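Local atomic coordinates of arsenate reductase (ArsC) (Archaeoglobus fulgidus, PDB entry 1Y1L), a protein that probably reduces arsenate to arsenite in arsenical detoxification, using a fold of the low molecular weight phosphotyrosine protein phosphatase family. Residues A[72-77]-A[92-97]. Residues are numbered along the deposited sequence; the frame is centred on the assembly and turned at random.
With CD (cadmium ion), chain H.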
loop_
_atom_site.group_PDB
_atom_site.type_symbol
_atom_site.label_atom_id
_atom_site.label_comp_id
_atom_site.label_asym_id
_atom_site.label_seq_id
_atom_site.Cartn_x
_atom_site.Cartn_y
_atom_site.Cartn_z
ATOM N N LEU A 72 14.044 3.559 9.908
ATOM C CA LEU A 72 13.939 2.482 8.918
ATOM C C LEU A 72 13.188 1.370 9.590
ATOM O O LEU A 72 13.702 0.755 10.507
ATOM C CB LEU A 72 15.320 1.979 8.471
ATOM C CG LEU A 72 15.470 0.836 7.456
ATOM C CD1 LEU A 72 15.868 -0.432 8.151
ATOM C CD2 LEU A 72 14.221 0.642 6.640
ATOM N N ILE A 73 11.933 1.184 9.213
ATOM C CA ILE A 73 11.156 0.112 9.803
ATOM C C ILE A 73 11.065 -1.032 8.801
ATOM O O ILE A 73 10.466 -0.894 7.743
ATOM C CB ILE A 73 9.768 0.608 10.323
ATOM C CG1 ILE A 73 8.877 -0.565 10.748
ATOM C CG2 ILE A 73 9.101 1.505 9.312
ATOM C CD1 ILE A 73 8.031 -1.166 9.636
ATOM N N VAL A 74 11.808 -2.097 9.084
ATOM C CA VAL A 74 11.827 -3.286 8.246
ATOM C C VAL A 74 10.661 -4.168 8.682
ATOM O O VAL A 74 10.497 -4.437 9.878
ATOM C CB VAL A 74 13.169 -4.038 8.388
ATOM C CG1 VAL A 74 13.720 -3.855 9.776
ATOM C CG2 VAL A 74 12.994 -5.515 8.090
ATOM N N THR A 75 9.834 -4.569 7.717
ATOM C CA THR A 75 8.666 -5.412 7.988
ATOM C C THR A 75 8.884 -6.861 7.538
ATOM O O THR A 75 9.155 -7.129 6.361
ATOM C CB THR A 75 7.389 -4.842 7.310
ATOM O OG1 THR A 75 6.956 -3.670 8.006
ATOM C CG2 THR A 75 6.262 -5.856 7.329
ATOM N N VAL A 76 8.817 -7.788 8.488
ATOM C CA VAL A 76 8.985 -9.201 8.173
ATOM C C VAL A 76 7.624 -9.753 7.756
ATOM O O VAL A 76 6.777 -10.075 8.603
ATOM C CB VAL A 76 9.548 -9.998 9.373
ATOM C CG1 VAL A 76 9.574 -11.468 9.054
ATOM C CG2 VAL A 76 10.956 -9.544 9.679
ATOM N N CYS A 77 7.407 -9.795 6.442
ATOM C CA CYS A 77 6.158 -10.275 5.850
ATOM C C CYS A 77 6.080 -11.798 5.654
ATOM O O CYS A 77 7.094 -12.508 5.693
ATOM C CB CYS A 77 5.961 -9.631 4.456
ATOM S SG CYS A 77 6.643 -7.942 4.429
ATOM N N THR A 92 10.925 -1.461 4.615
ATOM C CA THR A 92 11.200 -2.549 3.674
ATOM C C THR A 92 10.332 -3.768 4.008
ATOM O O THR A 92 9.566 -3.758 4.981
ATOM C CB THR A 92 12.672 -2.996 3.723
ATOM O OG1 THR A 92 13.528 -1.863 3.900
ATOM C CG2 THR A 92 13.057 -3.674 2.426
ATOM N N ARG A 93 10.462 -4.824 3.210
ATOM C CA ARG A 93 9.691 -6.044 3.420
ATOM C C ARG A 93 10.539 -7.294 3.244
ATOM O O ARG A 93 11.166 -7.484 2.204
ATOM C CB ARG A 93 8.521 -6.082 2.447
ATOM C CG ARG A 93 7.560 -4.921 2.622
ATOM C CD ARG A 93 6.476 -4.937 1.568
ATOM N NE ARG A 93 5.489 -3.878 1.770
ATOM C CZ ARG A 93 4.883 -3.219 0.783
ATOM N NH1 ARG A 93 3.996 -2.271 1.073
ATOM N NH2 ARG A 93 5.164 -3.493 -0.492
ATOM N N TRP A 94 10.580 -8.134 4.273
ATOM C CA TRP A 94 11.351 -9.365 4.196
ATOM C C TRP A 94 10.414 -10.542 4.252
ATOM O O TRP A 94 9.710 -10.723 5.237
ATOM C CB TRP A 94 12.317 -9.480 5.365
ATOM C CG TRP A 94 13.423 -8.507 5.331
ATOM C CD1 TRP A 94 13.665 -7.568 4.378
ATOM C CD2 TRP A 94 14.436 -8.342 6.329
ATOM N NE1 TRP A 94 14.757 -6.820 4.725
ATOM C CE2 TRP A 94 15.248 -7.271 5.922
ATOM C CE3 TRP A 94 14.728 -8.996 7.532
ATOM C CZ2 TRP A 94 16.330 -6.832 6.670
ATOM C CZ3 TRP A 94 15.799 -8.562 8.275
ATOM C CH2 TRP A 94 16.588 -7.489 7.844
ATOM N N HIS A 95 10.385 -11.329 3.189
ATOM C CA HIS A 95 9.537 -12.509 3.179
ATOM C C HIS A 95 10.322 -13.640 3.847
ATOM O O HIS A 95 11.266 -14.191 3.275
ATOM C CB HIS A 95 9.143 -12.851 1.747
ATOM C CG HIS A 95 8.410 -11.745 1.050
ATOM N ND1 HIS A 95 7.131 -11.363 1.398
ATOM C CD2 HIS A 95 8.775 -10.940 0.026
ATOM C CE1 HIS A 95 6.737 -10.374 0.615
ATOM N NE2 HIS A 95 7.717 -10.098 -0.227
ATOM N N ILE A 96 9.968 -13.924 5.095
ATOM C CA ILE A 96 10.640 -14.947 5.876
ATOM C C ILE A 96 9.672 -15.993 6.420
ATOM O O ILE A 96 8.657 -15.670 7.049
ATOM C CB ILE A 96 11.405 -14.309 7.047
ATOM C CG1 ILE A 96 12.444 -13.321 6.507
ATOM C CG2 ILE A 96 12.076 -15.375 7.885
ATOM C CD1 ILE A 96 13.197 -12.564 7.572
ATOM N N GLU A 97 10.020 -17.254 6.171
ATOM C CA GLU A 97 9.246 -18.416 6.602
ATOM C C GLU A 97 8.915 -18.330 8.070
ATOM O O GLU A 97 9.784 -18.077 8.889
ATOM C CB GLU A 97 10.060 -19.682 6.333
ATOM C CG GLU A 97 9.493 -20.970 6.907
ATOM C CD GLU A 97 10.288 -22.191 6.479
ATOM O OE1 GLU A 97 9.674 -23.262 6.300
ATOM O OE2 GLU A 97 11.522 -22.080 6.318
HETATM CD CD CD H . 6.039 -9.048 -1.565
#
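Strands 73-77 and 91-95 are the third and fourth in the 2-1-3-4 parallel sheet of this low molecular weight phosphatase-like fold, and the contact is the seam between them. A ladder of backbone bonds runs along it. The amide of Thr75 reaches Thr92 O at 2.9 Å, from above the carbonyl plane, whereas Trp94 N meets Thr75 O at 2.7 Å and lies in that carbonyl's plane. Cys77 N to Trp94 O is bent to 122° and weak, but Cys77 O then takes Ile96 N nearly along its C=O axis, carrying the pairing just beyond the end of the strand.

On the face of the sheet that carries Val74, Val76 and Trp94, methyl CG2 of Val74 sits over the centre of the indole six-membered ring, 3.6 Å from its centroid, a CH-pi contact. It gets there because CG2 is anti to the backbone N. Further along, Val76 CG1 touches Ile96 CB at 3.9 Å. Helix 106-121 packs on this face, where Arg117 makes a cation-pi contact with Trp94.

The other face carries Thr75, Arg93, Cys77 and His95. Here Cys77 SG, beside its own backbone N, lies against the CB and CG of Arg93, and it is disulfide-bonded to Cys82, so the loop is tied down onto the strand; the cysteine itself is poorly ordered. The His95 ring is held at both nitrogens: ND1 is hydrogen-bonded to Glu78 O, and NE2 binds cadmium at 2.4 Å, a metal shared with Asp88 of the second subunit. A parallel strand pair with a helix on one face and a disulfide-tied loop on the other fits an oxidised arsenate reductase of the low molecular weight phosphatase fold.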